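Local coordinates for protein purine nucleoside phosphorylase (Caulobacter vibrioides, PDB 1XFJ) that probably cleaves inosine and S-methyl-5'-thioadenosine with phosphate and deaminates adenosine to inosine, at residues A[69-74]-A[103-108]; A[74-79]-A[94-99]; A[110-115]-A[248-253]; A[117-122]-A[144-149]; A[124-129]-A[152-157]. All blocks are in the same frame, centred on the assembly; numbering follows the deposited sequence.

Contact 1 of 5, residues A[69-74]-A[103-108]; sequences DLNVCY and PGVICG
Leu70 and Ile106 lie side by side on two parallel strands, CD1 of the leucine 3.6 Å from CG2 of the isoleucine. Backbone bonds set this register. Ile106 N donates to Asp69 O (2.8 Å), Asn71 N to Ile106 O (2.9 Å) and Gly108 N to Asn71 O (3.0 Å). Beyond the last of them a water continues the link, accepting from Cys73 N and donating to Gly108 O. Glycine suits position 108 because a side chain there would crowd CG2 of Val72. Asn71 points to the other face, with CG anti to its own carbonyl carbon (chi1 -61°), and its side chain crosses that of Val105 at about a right angle, ND2 3.2 Å from CG1. Asp69 packs CB against Gly104 O at 3.4 Å, while its OD2 is bonded to Gly66 N.

In the second shell, Leu70 and Val72 rest on Arg56 of helix 49-62 and on Leu254, and Ile106 on Phe63; on the reverse side Val105 and Cys107 touch strand 97-100. Branched aliphatic residues suit such enclosed positions. This is the parallel edge pair of a mixed sheet, strand 70-72 being outermost, within a layered alpha-beta-beta-alpha fold.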
# COMPACT_ATOMS: atom_id res chain seq x y z
N ASP A 69 2.85 -17.30 6.68
CA ASP A 69 3.60 -16.72 5.57
C ASP A 69 3.28 -15.25 5.29
O ASP A 69 3.91 -14.62 4.45
CB ASP A 69 3.36 -17.54 4.29
CG ASP A 69 3.68 -19.01 4.48
OD1 ASP A 69 4.81 -19.33 4.92
OD2 ASP A 69 2.81 -19.85 4.18
N LEU A 70 2.29 -14.71 6.00
CA LEU A 70 1.91 -13.32 5.80
C LEU A 70 2.64 -12.41 6.78
O LEU A 70 2.57 -12.60 8.00
CB LEU A 70 0.39 -13.16 5.95
CG LEU A 70 -0.20 -11.81 5.53
CD1 LEU A 70 0.22 -11.47 4.11
CD2 LEU A 70 -1.72 -11.89 5.63
N ASN A 71 3.34 -11.42 6.24
CA ASN A 71 4.10 -10.47 7.04
C ASN A 71 3.57 -9.05 6.84
O ASN A 71 3.76 -8.45 5.78
CB ASN A 71 5.58 -10.53 6.64
CG ASN A 71 6.20 -11.91 6.87
OD1 ASN A 71 6.86 -12.15 7.89
ND2 ASN A 71 6.01 -12.82 5.92
N VAL A 72 2.91 -8.52 7.86
CA VAL A 72 2.37 -7.17 7.81
C VAL A 72 2.75 -6.44 9.09
O VAL A 72 2.65 -6.99 10.18
CB VAL A 72 0.83 -7.19 7.66
CG1 VAL A 72 0.30 -5.77 7.53
CG2 VAL A 72 0.45 -8.02 6.43
N CYS A 73 3.18 -5.19 8.96
CA CYS A 73 3.61 -4.39 10.10
C CYS A 73 2.50 -3.69 10.86
O CYS A 73 1.34 -3.67 10.45
CB CYS A 73 4.56 -3.28 9.66
SG CYS A 73 6.09 -3.79 8.91
N TYR A 74 2.90 -3.12 12.00
CA TYR A 74 2.04 -2.30 12.83
C TYR A 74 2.46 -1.00 12.16
O TYR A 74 3.51 -0.44 12.47
CB TYR A 74 2.53 -2.32 14.28
CG TYR A 74 1.88 -1.30 15.20
CD1 TYR A 74 0.51 -1.35 15.48
CD2 TYR A 74 2.65 -0.31 15.82
CE1 TYR A 74 -0.08 -0.43 16.35
CE2 TYR A 74 2.07 0.61 16.69
CZ TYR A 74 0.71 0.55 16.96
OH TYR A 74 0.15 1.46 17.82
N PRO A 103 11.82 -16.99 -0.46
CA PRO A 103 10.66 -17.60 -1.12
C PRO A 103 9.63 -18.01 -0.07
O PRO A 103 9.99 -18.50 1.00
CB PRO A 103 11.26 -18.80 -1.85
CG PRO A 103 12.65 -18.33 -2.17
CD PRO A 103 13.07 -17.66 -0.88
N GLY A 104 8.35 -17.80 -0.38
CA GLY A 104 7.31 -18.17 0.57
C GLY A 104 6.82 -17.02 1.42
O GLY A 104 5.68 -17.02 1.87
N VAL A 105 7.69 -16.03 1.65
CA VAL A 105 7.31 -14.87 2.45
C VAL A 105 6.40 -13.94 1.66
O VAL A 105 6.71 -13.57 0.53
CB VAL A 105 8.55 -14.08 2.92
CG1 VAL A 105 8.12 -12.77 3.56
CG2 VAL A 105 9.35 -14.91 3.90
N ILE A 106 5.27 -13.58 2.25
CA ILE A 106 4.32 -12.69 1.61
C ILE A 106 4.46 -11.32 2.25
O ILE A 106 4.11 -11.14 3.41
CB ILE A 106 2.87 -13.18 1.80
CG1 ILE A 106 2.72 -14.60 1.26
CG2 ILE A 106 1.91 -12.24 1.08
CD1 ILE A 106 1.38 -15.23 1.59
N CYS A 107 5.00 -10.36 1.50
CA CYS A 107 5.17 -9.00 2.01
C CYS A 107 3.87 -8.24 1.80
O CYS A 107 3.40 -8.13 0.67
CB CYS A 107 6.31 -8.30 1.27
SG CYS A 107 7.92 -9.11 1.42
N GLY A 108 3.30 -7.71 2.87
CA GLY A 108 2.04 -7.00 2.73
C GLY A 108 1.99 -5.63 3.38
O GLY A 108 2.74 -5.33 4.31
O HOH W 1 3.05 -3.62 6.48

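Contact 2 of 5, residues A[74-79]-A[94-99]; sequences YQIHST and EGDAVV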
# COMPACT_ATOMS: atom_id res chain seq x y z
N TYR A 74 2.90 -3.12 12.00
CA TYR A 74 2.04 -2.30 12.83
C TYR A 74 2.46 -1.00 12.16
O TYR A 74 3.51 -0.44 12.47
CB TYR A 74 2.53 -2.32 14.28
CG TYR A 74 1.88 -1.30 15.20
CD1 TYR A 74 0.51 -1.35 15.48
CD2 TYR A 74 2.65 -0.31 15.82
CE1 TYR A 74 -0.08 -0.43 16.35
CE2 TYR A 74 2.07 0.61 16.69
CZ TYR A 74 0.71 0.55 16.96
OH TYR A 74 0.15 1.46 17.82
N GLN A 75 1.67 -0.56 11.19
CA GLN A 75 1.99 0.63 10.42
C GLN A 75 1.82 1.93 11.21
O GLN A 75 0.79 2.16 11.83
CB GLN A 75 1.17 0.64 9.14
CG GLN A 75 1.19 -0.71 8.44
CD GLN A 75 0.51 -0.71 7.09
OE1 GLN A 75 -0.44 0.04 6.85
NE2 GLN A 75 0.98 -1.57 6.19
N ILE A 76 2.85 2.77 11.16
CA ILE A 76 2.85 4.04 11.89
C ILE A 76 3.19 5.25 11.02
O ILE A 76 3.60 6.29 11.52
CB ILE A 76 3.87 3.97 13.05
CG1 ILE A 76 5.23 3.52 12.50
CG2 ILE A 76 3.39 3.00 14.12
CD1 ILE A 76 6.34 3.46 13.54
N HIS A 77 2.99 5.10 9.71
CA HIS A 77 3.27 6.17 8.75
C HIS A 77 4.71 6.65 8.76
O HIS A 77 5.00 7.83 8.53
CB HIS A 77 2.32 7.35 8.98
CG HIS A 77 0.91 7.07 8.58
ND1 HIS A 77 -0.00 6.45 9.42
CD2 HIS A 77 0.26 7.27 7.41
CE1 HIS A 77 -1.15 6.29 8.78
NE2 HIS A 77 -1.01 6.77 7.56
N SER A 78 5.62 5.72 8.99
CA SER A 78 7.05 6.01 9.04
C SER A 78 7.70 5.69 7.70
O SER A 78 7.01 5.45 6.70
CB SER A 78 7.72 5.16 10.11
OG SER A 78 7.67 3.78 9.74
N THR A 79 9.03 5.70 7.69
CA THR A 79 9.81 5.37 6.51
C THR A 79 10.62 4.12 6.85
O THR A 79 11.59 3.78 6.17
CB THR A 79 10.79 6.51 6.13
OG1 THR A 79 11.73 6.70 7.19
CG2 THR A 79 10.02 7.81 5.90
N GLU A 94 6.82 -2.80 14.29
CA GLU A 94 6.56 -1.44 13.83
C GLU A 94 7.28 -1.18 12.51
O GLU A 94 8.45 -1.53 12.35
CB GLU A 94 7.03 -0.42 14.87
CG GLU A 94 6.38 -0.58 16.24
CD GLU A 94 7.20 -1.44 17.18
OE1 GLU A 94 7.77 -2.46 16.73
OE2 GLU A 94 7.28 -1.09 18.38
N GLY A 95 6.58 -0.56 11.56
CA GLY A 95 7.19 -0.28 10.27
C GLY A 95 6.14 0.01 9.21
O GLY A 95 4.95 -0.14 9.46
N ASP A 96 6.59 0.42 8.03
CA ASP A 96 5.65 0.73 6.97
C ASP A 96 6.06 0.18 5.61
O ASP A 96 5.61 0.65 4.57
CB ASP A 96 5.43 2.24 6.91
CG ASP A 96 4.61 2.74 8.08
OD1 ASP A 96 3.37 2.83 7.95
OD2 ASP A 96 5.21 3.02 9.14
N ALA A 97 6.91 -0.85 5.65
CA ALA A 97 7.36 -1.52 4.44
C ALA A 97 7.92 -2.88 4.84
O ALA A 97 8.60 -3.01 5.85
CB ALA A 97 8.43 -0.69 3.74
N VAL A 98 7.60 -3.90 4.04
CA VAL A 98 8.09 -5.25 4.30
C VAL A 98 8.88 -5.70 3.09
O VAL A 98 8.36 -5.74 1.97
CB VAL A 98 6.92 -6.22 4.56
CG1 VAL A 98 7.45 -7.62 4.86
CG2 VAL A 98 6.08 -5.71 5.73
N VAL A 99 10.15 -6.03 3.31
CA VAL A 99 11.05 -6.45 2.24
C VAL A 99 11.54 -7.88 2.44
O VAL A 99 11.78 -8.30 3.56
CB VAL A 99 12.28 -5.51 2.19
CG1 VAL A 99 13.19 -5.89 1.04
CG2 VAL A 99 11.82 -4.07 2.06
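Asp96 gathers the successive backbone amides of Ile76, His77 and Ser78, in a loop whose consecutive N-H groups converge on one carboxylate, beside His77 and His131. Its OD2 is gripped by three donors. Ile76 N comes in on the syn side at 3.1 Å from OD2; Ser78 OG reaches OD2 on the anti side at 2.6 Å; and Ser78 N stands above the carboxylate plane, 75° out of it, 2.7 Å from OD2. The serine manages two of these bonds because OG sits between its own N and carbonyl carbon (chi1 67°), turned to the same oxygen as its amide; OG is in turn bonded to Ile80 N. Asp96 OD1 takes His77 N at 2.9 Å, more bent and on the syn side, and is also hydrogen-bonded to His131 ND1. A short acidic side chain suits this place: a buried carboxylate is satisfied by three main-chain N-H groups, a serine hydroxyl and a histidine, which hold it from several directions.

Before the aspartate the backbones are bridged once, Gly95 N donating to Tyr74 O over 3.2 Å from above the carbonyl plane. Gly95 O receives a CA-H contact from Gln75 CA, also 3.2 Å, and its extended positive-phi backbone suits glycine. Farther out, Glu94 CG touches the edge of the Tyr74 ring at CD2 (3.8 Å).

The His77 ring meets His131 edge-to-face and lies against Cys114. Asp96 thus bonds to both histidines, consistent with a second-shell role at a His-Cys-His pocket like the zinc site of the YfiH/LACC1 family.

Contact 3 of 5, residues A[110-115]-A[248-253]; sequences MAADCA and GDYGRL
Arg252 meets selenomethionine 110 near its root, CB to CB at 4.4 Å, and from there its side chain turns back along its own segment. CG lies beside the backbone N (chi1 -40°), and a second bend at chi2 (-56°) sets CD 3.6 Å from CE1 of the Tyr250 ring. NE then donates to Tyr250 O (2.9 Å), approaching from above that carbonyl plane. At the tip NH2 forms a salt bridge with Asp249 OD1, 3.0 Å away; OD1 accepts with its syn lone pair and lies in the guanidinium plane. Arginine suits the place: the long chain spans three residues and its flat end fixes the irregular loop by two directed bonds. Asp249 is anchored in turn, its OD2 bonded to Tyr36 OH and Gln46 N.

The backbones join at Ala111 and Leu253, an antiparallel hydrogen-bonded pair. Ala111 N donates to Leu253 O (2.9 Å), and Leu253 N returns a bond to Ala111 O (2.7 Å). Next to this pair the small CB of Ala112 points toward the loop, 3.8 Å from Tyr250 CD1 and 3.5 Å from Gly251 O. That carbonyl is buried without a polar partner.

Here strand 106-111 ends alongside the start of strand 253-259 in the mixed sheet, while Tyr250 leans on Asn239 and Ala242 of helix 239-244 and Leu253 on Phe237.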
# COMPACT_ATOMS: atom_id res chain seq x y z
N MSE A 110 -1.09 -2.48 4.38
CA MSE A 110 -2.51 -2.20 4.55
C MSE A 110 -2.83 -0.75 4.23
O MSE A 110 -2.01 0.14 4.47
CB MSE A 110 -2.95 -2.46 5.99
CG MSE A 110 -2.73 -3.85 6.51
SE MSE A 110 -3.35 -3.89 8.34
CE MSE A 110 -1.89 -2.93 9.17
N ALA A 111 -4.04 -0.50 3.74
CA ALA A 111 -4.45 0.86 3.42
C ALA A 111 -5.94 0.97 3.16
O ALA A 111 -6.63 -0.02 2.92
CB ALA A 111 -3.67 1.36 2.21
N ALA A 112 -6.43 2.21 3.22
CA ALA A 112 -7.82 2.53 2.97
C ALA A 112 -7.83 4.00 2.59
O ALA A 112 -8.48 4.82 3.23
CB ALA A 112 -8.65 2.29 4.23
N ASP A 113 -7.07 4.30 1.53
CA ASP A 113 -6.88 5.63 0.95
C ASP A 113 -5.39 5.88 0.71
O ASP A 113 -5.01 6.42 -0.32
CB ASP A 113 -7.43 6.74 1.85
CG ASP A 113 -8.90 7.01 1.63
OD1 ASP A 113 -9.51 6.37 0.74
OD2 ASP A 113 -9.45 7.88 2.34
N CYS A 114 -4.55 5.50 1.66
CA CYS A 114 -3.12 5.69 1.49
C CYS A 114 -2.66 4.80 0.34
O CYS A 114 -3.34 3.84 -0.01
CB CYS A 114 -2.38 5.38 2.79
SG CYS A 114 -2.72 6.65 4.03
N ALA A 115 -1.51 5.12 -0.23
CA ALA A 115 -1.02 4.37 -1.38
C ALA A 115 -0.13 3.17 -1.10
O ALA A 115 0.96 3.31 -0.54
CB ALA A 115 -0.30 5.32 -2.33
N GLY A 248 -16.84 5.49 12.94
CA GLY A 248 -15.71 5.67 13.84
C GLY A 248 -14.54 4.77 13.51
O GLY A 248 -13.58 4.69 14.27
N ASP A 249 -14.62 4.09 12.37
CA ASP A 249 -13.55 3.19 11.95
C ASP A 249 -13.80 2.80 10.50
O ASP A 249 -14.77 3.23 9.89
CB ASP A 249 -13.55 1.95 12.85
CG ASP A 249 -12.32 1.08 12.68
OD1 ASP A 249 -11.24 1.62 12.35
OD2 ASP A 249 -12.41 -0.14 12.91
N TYR A 250 -12.91 1.97 9.95
CA TYR A 250 -13.06 1.54 8.56
C TYR A 250 -12.27 0.27 8.32
O TYR A 250 -11.34 -0.05 9.06
CB TYR A 250 -12.56 2.65 7.62
CG TYR A 250 -11.26 3.27 8.07
CD1 TYR A 250 -10.03 2.72 7.71
CD2 TYR A 250 -11.27 4.38 8.91
CE1 TYR A 250 -8.83 3.27 8.19
CE2 TYR A 250 -10.09 4.93 9.39
CZ TYR A 250 -8.87 4.37 9.03
OH TYR A 250 -7.71 4.92 9.52
N GLY A 251 -12.65 -0.46 7.27
CA GLY A 251 -11.96 -1.68 6.94
C GLY A 251 -10.63 -1.33 6.28
O GLY A 251 -10.47 -0.21 5.79
N ARG A 252 -9.69 -2.27 6.29
CA ARG A 252 -8.38 -2.04 5.69
C ARG A 252 -8.14 -3.02 4.54
O ARG A 252 -8.41 -4.22 4.67
CB ARG A 252 -7.27 -2.23 6.74
CG ARG A 252 -7.60 -1.65 8.12
CD ARG A 252 -7.96 -0.18 8.05
NE ARG A 252 -8.52 0.29 9.32
CZ ARG A 252 -7.82 0.42 10.44
NH1 ARG A 252 -6.53 0.14 10.46
NH2 ARG A 252 -8.43 0.83 11.55
N LEU A 253 -7.63 -2.50 3.43
CA LEU A 253 -7.34 -3.30 2.25
C LEU A 253 -5.89 -3.77 2.30
O LEU A 253 -5.01 -3.03 2.72
CB LEU A 253 -7.51 -2.46 1.00
CG LEU A 253 -8.87 -1.82 0.77
CD1 LEU A 253 -8.74 -0.68 -0.23
CD2 LEU A 253 -9.84 -2.88 0.28

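Contact 4 of 5, residues A[117-122]-A[144-149]; sequences VLLVDP and SAVDRM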
# COMPACT_ATOMS: atom_id res chain seq x y z
N VAL A 117 2.41 0.25 -2.24
CA VAL A 117 3.37 0.13 -3.33
C VAL A 117 4.02 -1.24 -3.32
O VAL A 117 4.54 -1.68 -2.30
CB VAL A 117 4.48 1.20 -3.25
CG1 VAL A 117 5.35 1.14 -4.49
CG2 VAL A 117 3.85 2.58 -3.10
N LEU A 118 3.98 -1.92 -4.46
CA LEU A 118 4.59 -3.24 -4.58
C LEU A 118 5.80 -3.08 -5.50
O LEU A 118 5.69 -2.52 -6.59
CB LEU A 118 3.60 -4.23 -5.18
CG LEU A 118 2.31 -4.42 -4.36
CD1 LEU A 118 1.42 -5.45 -5.05
CD2 LEU A 118 2.66 -4.88 -2.95
N LEU A 119 6.95 -3.55 -5.04
CA LEU A 119 8.18 -3.44 -5.81
C LEU A 119 8.87 -4.78 -5.95
O LEU A 119 8.69 -5.67 -5.13
CB LEU A 119 9.16 -2.47 -5.13
CG LEU A 119 8.67 -1.07 -4.79
CD1 LEU A 119 8.07 -1.08 -3.39
CD2 LEU A 119 9.84 -0.09 -4.85
N VAL A 120 9.69 -4.90 -6.99
CA VAL A 120 10.41 -6.14 -7.22
C VAL A 120 11.60 -5.96 -8.15
O VAL A 120 11.56 -5.16 -9.08
CB VAL A 120 9.47 -7.21 -7.85
CG1 VAL A 120 8.85 -6.66 -9.12
CG2 VAL A 120 10.24 -8.49 -8.16
N ASP A 121 12.67 -6.69 -7.86
CA ASP A 121 13.85 -6.70 -8.72
C ASP A 121 13.81 -8.15 -9.20
O ASP A 121 14.18 -9.05 -8.45
CB ASP A 121 15.13 -6.45 -7.93
CG ASP A 121 16.37 -6.52 -8.82
OD1 ASP A 121 16.33 -7.28 -9.81
OD2 ASP A 121 17.37 -5.85 -8.51
N PRO A 122 13.36 -8.38 -10.44
CA PRO A 122 13.26 -9.72 -11.01
C PRO A 122 14.57 -10.49 -11.23
O PRO A 122 14.55 -11.69 -11.47
CB PRO A 122 12.49 -9.48 -12.31
CG PRO A 122 12.96 -8.14 -12.72
CD PRO A 122 12.92 -7.36 -11.41
N SER A 144 13.27 4.59 1.15
CA SER A 144 13.69 3.68 2.21
C SER A 144 13.51 2.22 1.81
O SER A 144 14.40 1.39 2.04
CB SER A 144 12.91 3.95 3.49
OG SER A 144 13.28 3.03 4.50
N ALA A 145 12.36 1.91 1.22
CA ALA A 145 12.07 0.55 0.79
C ALA A 145 13.06 0.13 -0.29
O ALA A 145 13.55 -1.00 -0.29
CB ALA A 145 10.64 0.47 0.26
N VAL A 146 13.36 1.05 -1.21
CA VAL A 146 14.31 0.77 -2.28
C VAL A 146 15.69 0.54 -1.67
O VAL A 146 16.38 -0.41 -2.04
CB VAL A 146 14.37 1.94 -3.30
CG1 VAL A 146 15.55 1.75 -4.24
CG2 VAL A 146 13.07 2.00 -4.10
N ASP A 147 16.09 1.39 -0.73
CA ASP A 147 17.40 1.24 -0.09
C ASP A 147 17.51 -0.11 0.64
O ASP A 147 18.55 -0.75 0.60
CB ASP A 147 17.65 2.37 0.91
CG ASP A 147 17.92 3.71 0.23
OD1 ASP A 147 18.06 3.76 -1.01
OD2 ASP A 147 18.00 4.72 0.97
N ARG A 148 16.43 -0.52 1.29
CA ARG A 148 16.44 -1.79 2.02
C ARG A 148 16.57 -2.95 1.03
O ARG A 148 17.26 -3.93 1.29
CB ARG A 148 15.15 -1.94 2.85
CG ARG A 148 15.31 -2.83 4.08
CD ARG A 148 16.00 -2.07 5.21
NE ARG A 148 16.10 -2.86 6.44
CZ ARG A 148 17.09 -3.70 6.71
NH1 ARG A 148 18.07 -3.89 5.84
NH2 ARG A 148 17.09 -4.37 7.85
N MSE A 149 15.91 -2.83 -0.12
CA MSE A 149 15.98 -3.87 -1.14
C MSE A 149 17.42 -3.95 -1.65
O MSE A 149 17.94 -5.04 -1.89
CB MSE A 149 15.04 -3.54 -2.31
CG MSE A 149 13.57 -3.66 -1.96
SE MSE A 149 12.44 -2.99 -3.37
CE MSE A 149 12.64 -4.43 -4.64
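Leu119 rises from its strand toward helix 141-151 and meets two side chains there in different ways. Against Val146 it stands at about a right angle, methyl to methyl, CD2 lying 3.9 Å from CG2 of the valine. Against selenomethionine 149 it runs at a slant, and CB is 3.8 Å from the selenium. CG of Leu119 lies beside the backbone N (chi1 -54°), and of the two branches beyond it CD2 is the one that meets the helix, while CB takes the selenium.

Residue 149 is the longer reach. Its chain bends at chi3 (75°), which lays CE down upon the strand backbone, 3.8 Å from Val120 N and 3.9 Å from Asp121 N. An unbranched, flexible side chain suits this interface between helix and strand, since it can fold to follow the backbone. Contacts here are apolar, and no hydrogen bond crosses between the segments. The axes of strand 117-121 and helix segment 144-149 approach to 10.1 Å, at 26°, the helix pointing roughly the same way as the strand.

Residue 149 also reaches Ile126 and Ala128 of the neighbouring strand. The alternate strand residues face the other side, Leu118 and Val120 packing on Leu14 and Leu118 also on Phe24 of strand 20-25. Strand 126-132 leads through helices 134-139 and 141-151 to the parallel strand 160-163, so this helix covers the intervening strand 115-121: a beta-alpha-beta crossover forming one outer layer of the alpha-beta-beta-alpha fold.

Contact 5 of 5, residues A[124-129]-A[152-157]; sequences ARIVAA and LGASPA
Ile126 presses its CD1 onto flat peptide groups rather than rings, over a Schellman motif that ends helix 141-151. The methyl stands above the face of the Leu152-Gly153 peptide, 3.5 Å from Leu152 O. It also sits over a face of the next peptide, Gly153-Ala154, near its nitrogen (Ala154 N, 3.3 Å). The CB of Ala124 lies above the same face of that second peptide, 3.7 Å from Gly153 O. The two side chains thus back one peptide unit together, Ile126 at the nitrogen and Ala124 at the oxygen.

Gly153 suits the turn: its positive phi (122°) leads the chain out of the last helical turn, a conformation in which a side chain would be pressed against the preceding carbonyl oxygen. Isoleucine suits its place because its long apolar branch reaches the turn, chi1 (-67°) setting CG1 and an extended chi2 (172°) carrying CD1 there. Alanine at 124 is small enough for the loop to come close.

On the strand side Arg125 and Ile126 form a G1 beta bulge opposite Asp121, where the hairpin of strands 115-121 and 126-132 begins to pair. Asp121 ties both segments together, OD1 accepting from Ala124 N and OD2 from Ser155 N. The same CD1 of Ile126 finishes between two side chains of the turn, 3.6 Å from Leu152 CB and 3.8 Å from Ala154 CB.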
# COMPACT_ATOMS: atom_id res chain seq x y z
N ALA A 124 17.57 -9.97 -9.02
CA ALA A 124 18.09 -10.26 -7.70
C ALA A 124 17.08 -11.10 -6.92
O ALA A 124 17.40 -11.68 -5.89
CB ALA A 124 18.39 -8.97 -6.95
N ARG A 125 15.85 -11.15 -7.44
CA ARG A 125 14.77 -11.90 -6.81
C ARG A 125 14.49 -11.32 -5.42
O ARG A 125 14.65 -12.00 -4.40
CB ARG A 125 15.14 -13.39 -6.70
CG ARG A 125 15.30 -14.10 -8.05
CD ARG A 125 13.97 -14.24 -8.80
NE ARG A 125 13.01 -15.08 -8.07
CZ ARG A 125 11.79 -15.37 -8.51
NH1 ARG A 125 11.35 -14.90 -9.67
NH2 ARG A 125 10.99 -16.13 -7.77
N ILE A 126 14.09 -10.06 -5.39
CA ILE A 126 13.77 -9.37 -4.15
C ILE A 126 12.45 -8.64 -4.31
O ILE A 126 12.22 -8.00 -5.33
CB ILE A 126 14.87 -8.34 -3.80
CG1 ILE A 126 16.18 -9.08 -3.47
CG2 ILE A 126 14.43 -7.47 -2.63
CD1 ILE A 126 17.38 -8.16 -3.30
N VAL A 127 11.58 -8.74 -3.31
CA VAL A 127 10.28 -8.06 -3.37
C VAL A 127 10.04 -7.20 -2.14
O VAL A 127 10.75 -7.31 -1.14
CB VAL A 127 9.12 -9.08 -3.49
CG1 VAL A 127 9.21 -9.84 -4.81
CG2 VAL A 127 9.14 -10.04 -2.31
N ALA A 128 9.04 -6.34 -2.22
CA ALA A 128 8.70 -5.47 -1.09
C ALA A 128 7.32 -4.85 -1.25
O ALA A 128 6.85 -4.63 -2.36
CB ALA A 128 9.75 -4.37 -0.94
N ALA A 129 6.67 -4.59 -0.12
CA ALA A 129 5.37 -3.95 -0.09
C ALA A 129 5.53 -2.74 0.84
O ALA A 129 6.04 -2.88 1.95
CB ALA A 129 4.32 -4.90 0.47
N LEU A 152 19.78 -5.96 0.33
CA LEU A 152 19.65 -7.40 0.11
C LEU A 152 20.23 -7.83 -1.22
O LEU A 152 20.31 -9.02 -1.52
CB LEU A 152 18.19 -7.83 0.21
CG LEU A 152 17.50 -7.61 1.55
CD1 LEU A 152 16.11 -8.24 1.52
CD2 LEU A 152 18.32 -8.22 2.68
N GLY A 153 20.64 -6.85 -2.04
CA GLY A 153 21.23 -7.17 -3.32
C GLY A 153 20.56 -6.60 -4.56
O GLY A 153 21.04 -6.80 -5.67
N ALA A 154 19.45 -5.88 -4.38
CA ALA A 154 18.74 -5.30 -5.51
C ALA A 154 19.49 -4.14 -6.16
O ALA A 154 20.46 -3.62 -5.60
CB ALA A 154 17.35 -4.82 -5.08
N SER A 155 19.05 -3.76 -7.35
CA SER A 155 19.62 -2.65 -8.10
C SER A 155 18.49 -1.71 -8.48
O SER A 155 17.54 -2.13 -9.16
CB SER A 155 20.30 -3.15 -9.38
OG SER A 155 20.66 -2.06 -10.21
N PRO A 156 18.56 -0.44 -8.05
CA PRO A 156 17.49 0.51 -8.38
C PRO A 156 17.05 0.45 -9.84
O PRO A 156 15.86 0.30 -10.13
CB PRO A 156 18.13 1.86 -8.03
CG PRO A 156 19.00 1.52 -6.86
CD PRO A 156 19.64 0.21 -7.30
N ALA A 157 18.01 0.54 -10.75
CA ALA A 157 17.72 0.53 -12.18
C ALA A 157 17.06 -0.74 -12.71
O ALA A 157 16.71 -0.81 -13.89
CB ALA A 157 19.00 0.81 -12.96

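In the fold
The five contacts join two mixed sheets and their helices. Contacts 1 and 3 belong to one sheet and share strand 106-111, their centres about 18 Å apart. Contacts 2, 4 and 5 reach the other sheet: strand 97-100 of contact 2 pairs with strand 126-132 of contact 5, which pairs with strand 115-121 of contact 4. Contacts 4 and 5 have centres only about 5 Å apart, and their segments alternate along the chain. Contact 2 is nested within the loop of contact 1, and contacts 4 and 5 within that of contact 3. The chain therefore weaves between the sheets, and contacts 2 and 3, centres about 15 Å apart, meet at the presumed metal pocket.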